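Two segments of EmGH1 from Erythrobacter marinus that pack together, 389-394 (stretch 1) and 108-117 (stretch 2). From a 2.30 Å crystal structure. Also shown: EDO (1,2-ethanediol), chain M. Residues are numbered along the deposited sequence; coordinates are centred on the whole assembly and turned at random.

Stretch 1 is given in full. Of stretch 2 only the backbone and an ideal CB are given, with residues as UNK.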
# COMPACT_ATOMS: atom_id res chain seq x y z
N PRO A 389 16.86 -20.10 -42.16
CA PRO A 389 18.21 -20.01 -41.58
C PRO A 389 18.18 -19.49 -40.14
O PRO A 389 17.26 -18.80 -39.71
CB PRO A 389 18.93 -19.02 -42.50
CG PRO A 389 18.20 -19.11 -43.79
CD PRO A 389 16.77 -19.38 -43.44
N PHE A 390 19.23 -19.84 -39.39
CA PHE A 390 19.25 -19.49 -37.97
C PHE A 390 19.43 -17.99 -37.75
O PHE A 390 18.90 -17.45 -36.77
CB PHE A 390 20.36 -20.26 -37.27
CG PHE A 390 20.26 -21.74 -37.43
CD1 PHE A 390 19.05 -22.39 -37.28
CD2 PHE A 390 21.39 -22.49 -37.74
CE1 PHE A 390 18.96 -23.77 -37.43
CE2 PHE A 390 21.31 -23.87 -37.89
CZ PHE A 390 20.09 -24.51 -37.73
N ALA A 391 20.15 -17.31 -38.63
CA ALA A 391 20.54 -15.91 -38.48
C ALA A 391 21.05 -15.42 -39.83
O ALA A 391 21.00 -16.15 -40.83
CB ALA A 391 21.59 -15.76 -37.38
N ASP A 392 21.56 -14.19 -39.86
CA ASP A 392 21.97 -13.53 -41.11
C ASP A 392 23.05 -12.52 -40.77
O ASP A 392 22.77 -11.33 -40.57
CB ASP A 392 20.80 -12.84 -41.81
CG ASP A 392 21.17 -12.33 -43.21
OD1 ASP A 392 22.37 -12.17 -43.51
OD2 ASP A 392 20.24 -12.09 -44.01
N PRO A 393 24.31 -12.96 -40.72
CA PRO A 393 25.37 -12.08 -40.21
C PRO A 393 25.50 -10.76 -40.96
O PRO A 393 25.76 -9.73 -40.32
CB PRO A 393 26.63 -12.95 -40.33
CG PRO A 393 26.10 -14.36 -40.24
CD PRO A 393 24.78 -14.34 -40.94
N ALA A 394 25.32 -10.76 -42.28
CA ALA A 394 25.60 -9.54 -43.03
C ALA A 394 24.47 -8.53 -42.89
O ALA A 394 24.73 -7.33 -42.77
CB ALA A 394 25.86 -9.87 -44.51
N UNK A 108 25.33 -17.82 -32.97
CA UNK A 108 24.05 -18.51 -32.82
C UNK A 108 23.92 -19.61 -33.86
O UNK A 108 23.40 -20.70 -33.58
CB UNK A 108 22.89 -17.53 -32.94
N UNK A 109 24.36 -19.34 -35.10
CA UNK A 109 24.33 -20.37 -36.14
C UNK A 109 25.09 -21.61 -35.69
O UNK A 109 24.55 -22.71 -35.70
CB UNK A 109 24.92 -19.83 -37.45
N UNK A 110 26.33 -21.42 -35.24
CA UNK A 110 27.12 -22.55 -34.75
C UNK A 110 26.39 -23.29 -33.64
O UNK A 110 26.36 -24.53 -33.63
CB UNK A 110 28.48 -22.07 -34.25
N UNK A 111 25.78 -22.56 -32.69
CA UNK A 111 25.10 -23.22 -31.57
C UNK A 111 23.85 -23.94 -32.05
O UNK A 111 23.56 -25.06 -31.61
CB UNK A 111 24.74 -22.20 -30.48
N UNK A 112 23.09 -23.32 -32.95
CA UNK A 112 21.88 -23.95 -33.46
C UNK A 112 22.20 -25.25 -34.19
O UNK A 112 21.45 -26.23 -34.09
CB UNK A 112 21.14 -22.99 -34.39
N UNK A 113 23.33 -25.29 -34.91
CA UNK A 113 23.74 -26.50 -35.60
C UNK A 113 24.02 -27.62 -34.61
O UNK A 113 23.67 -28.78 -34.85
CB UNK A 113 24.98 -26.23 -36.46
N UNK A 114 24.62 -27.28 -33.46
CA UNK A 114 24.80 -28.26 -32.38
C UNK A 114 23.46 -28.73 -31.84
O UNK A 114 23.30 -29.90 -31.46
CB UNK A 114 25.64 -27.66 -31.25
N UNK A 115 22.49 -27.82 -31.74
CA UNK A 115 21.18 -28.19 -31.24
C UNK A 115 20.46 -29.07 -32.25
O UNK A 115 19.96 -30.15 -31.92
CB UNK A 115 20.35 -26.94 -30.93
N UNK A 116 20.42 -28.62 -33.50
CA UNK A 116 19.65 -29.31 -34.54
C UNK A 116 20.24 -30.70 -34.80
O UNK A 116 19.50 -31.66 -35.06
CB UNK A 116 19.63 -28.49 -35.83
N UNK A 117 21.56 -30.83 -34.69
CA UNK A 117 22.18 -32.13 -34.92
C UNK A 117 21.85 -33.13 -33.83
O UNK A 117 22.07 -34.33 -34.02
CB UNK A 117 23.70 -31.98 -35.03
C1 EDO M . 21.47 -37.27 -35.88
O1 EDO M . 20.60 -36.80 -34.84
C2 EDO M . 22.88 -37.49 -35.35
O2 EDO M . 23.43 -38.67 -35.95

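Stretch 2 is helical over most of its length, and stretch 1 packs against it as a short connection from which the ring of Phe 390 lies against the helix.

At position 108 the CA-to-CB bond points toward stretch 1, but the ideal CB stays 5.0 Å from Ala 391 CB, so any small or medium apolar residue would suit. The residue is Val 108, whose closest side-chain approach, CG1 to Phe 390 O, is 4.8 Å.

Position 109 is the closest in register, its CA 5.5 Å from the CA of Phe 390. CB points sideways, and Phe 390, Ala 391 and Pro 393 offer an apolar surface for a long, flexible side chain such as methionine or the aliphatic part of lysine, or with less reach a leucine. Met 109 occupies it: its CG lies 3.9 Å from Phe 390 CB and 4.0 Å from Ala 391 CB, its SD 3.8 Å from Pro 393 CG.

Position 110 points away and 111 sideways, neither with stretch 1 within 5.5 Å of CB; stretch 1 sets no preference. They are Ala 110 and Met 111.

At position 112 the CA-to-CB bond points toward stretch 1, and CB lies over the Phe 390 ring, the ideal CB only 3.4 Å from Phe 390 CD2. This leaves little room for branching against the ring; alanine, or an unbranched CB whose chain turns aside, would fit, and the carbonyl of Phe 390 offers an acceptor. Gln 112 is found. Its CB makes a CH-pi contact, 3.4 Å from the Phe 390 ring centroid, and chi1 and chi2, both m, carry the amide off the ring. One water accepts from Gln 112 NE2 (2.8 Å) and donates to Phe 390 O (2.9 Å), bridging the stretches, which share no direct hydrogen bond.

Position 113 points sideways, its ideal CB 4.6 Å from Phe 390 CE2, and many residues, polar ones included, would do. Gln 113 makes its closest contact through the backbone, N to Phe 390 CE2 at 3.9 Å.

Positions 114 and 115 are out of reach, so many residues would do; they hold Glu 114 and Val 115.

Position 116 again points toward stretch 1, one helical turn beyond 112, its ideal CB 4.4 Å from Phe 390 CZ. A compact apolar residue, such as valine, isoleucine or alanine, would suit the ring's tip. Val 116 places CG2 3.9 Å from Phe 390 CZ.

Position 117 is out of reach, so stretch 1 sets no preference. Ser 117 donates from OG to Glu 114 O at 3.0 Å, while its O accepts from EDO O1 at 3.0 Å.

Stretch 2, residues 108-117: VMAMQQEVVS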
# COMPACT_ATOMS: atom_id res chain seq x y z
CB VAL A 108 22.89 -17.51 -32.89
CG1 VAL A 108 21.56 -18.23 -32.90
CG2 VAL A 108 22.95 -16.53 -31.73
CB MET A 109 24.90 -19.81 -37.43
CG MET A 109 23.91 -18.92 -38.15
SD MET A 109 24.77 -17.75 -39.17
CE MET A 109 25.16 -18.76 -40.61
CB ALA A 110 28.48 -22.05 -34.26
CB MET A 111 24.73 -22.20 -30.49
CG MET A 111 24.02 -22.80 -29.26
SD MET A 111 22.83 -21.65 -28.44
CE MET A 111 21.46 -21.79 -29.59
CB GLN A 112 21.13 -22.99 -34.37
CG GLN A 112 20.44 -21.88 -33.62
CD GLN A 112 19.14 -22.33 -32.99
OE1 GLN A 112 19.08 -23.36 -32.32
NE2 GLN A 112 18.08 -21.56 -33.21
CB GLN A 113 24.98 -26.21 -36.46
CG GLN A 113 25.37 -27.25 -37.51
CD GLN A 113 26.57 -26.81 -38.38
OE1 GLN A 113 26.49 -25.81 -39.11
NE2 GLN A 113 27.68 -27.54 -38.28
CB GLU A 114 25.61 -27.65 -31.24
CG GLU A 114 27.01 -27.26 -31.62
CD GLU A 114 27.95 -28.45 -31.70
OE1 GLU A 114 27.52 -29.58 -31.34
OE2 GLU A 114 29.11 -28.25 -32.11
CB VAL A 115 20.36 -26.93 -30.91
CG1 VAL A 115 18.95 -27.29 -30.50
CG2 VAL A 115 21.07 -26.09 -29.85
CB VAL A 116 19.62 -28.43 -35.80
CG1 VAL A 116 19.50 -29.27 -37.08
CG2 VAL A 116 18.48 -27.40 -35.71
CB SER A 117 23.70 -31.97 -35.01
OG SER A 117 24.18 -31.70 -33.71
O HOH W 1 18.26 -18.96 -34.35
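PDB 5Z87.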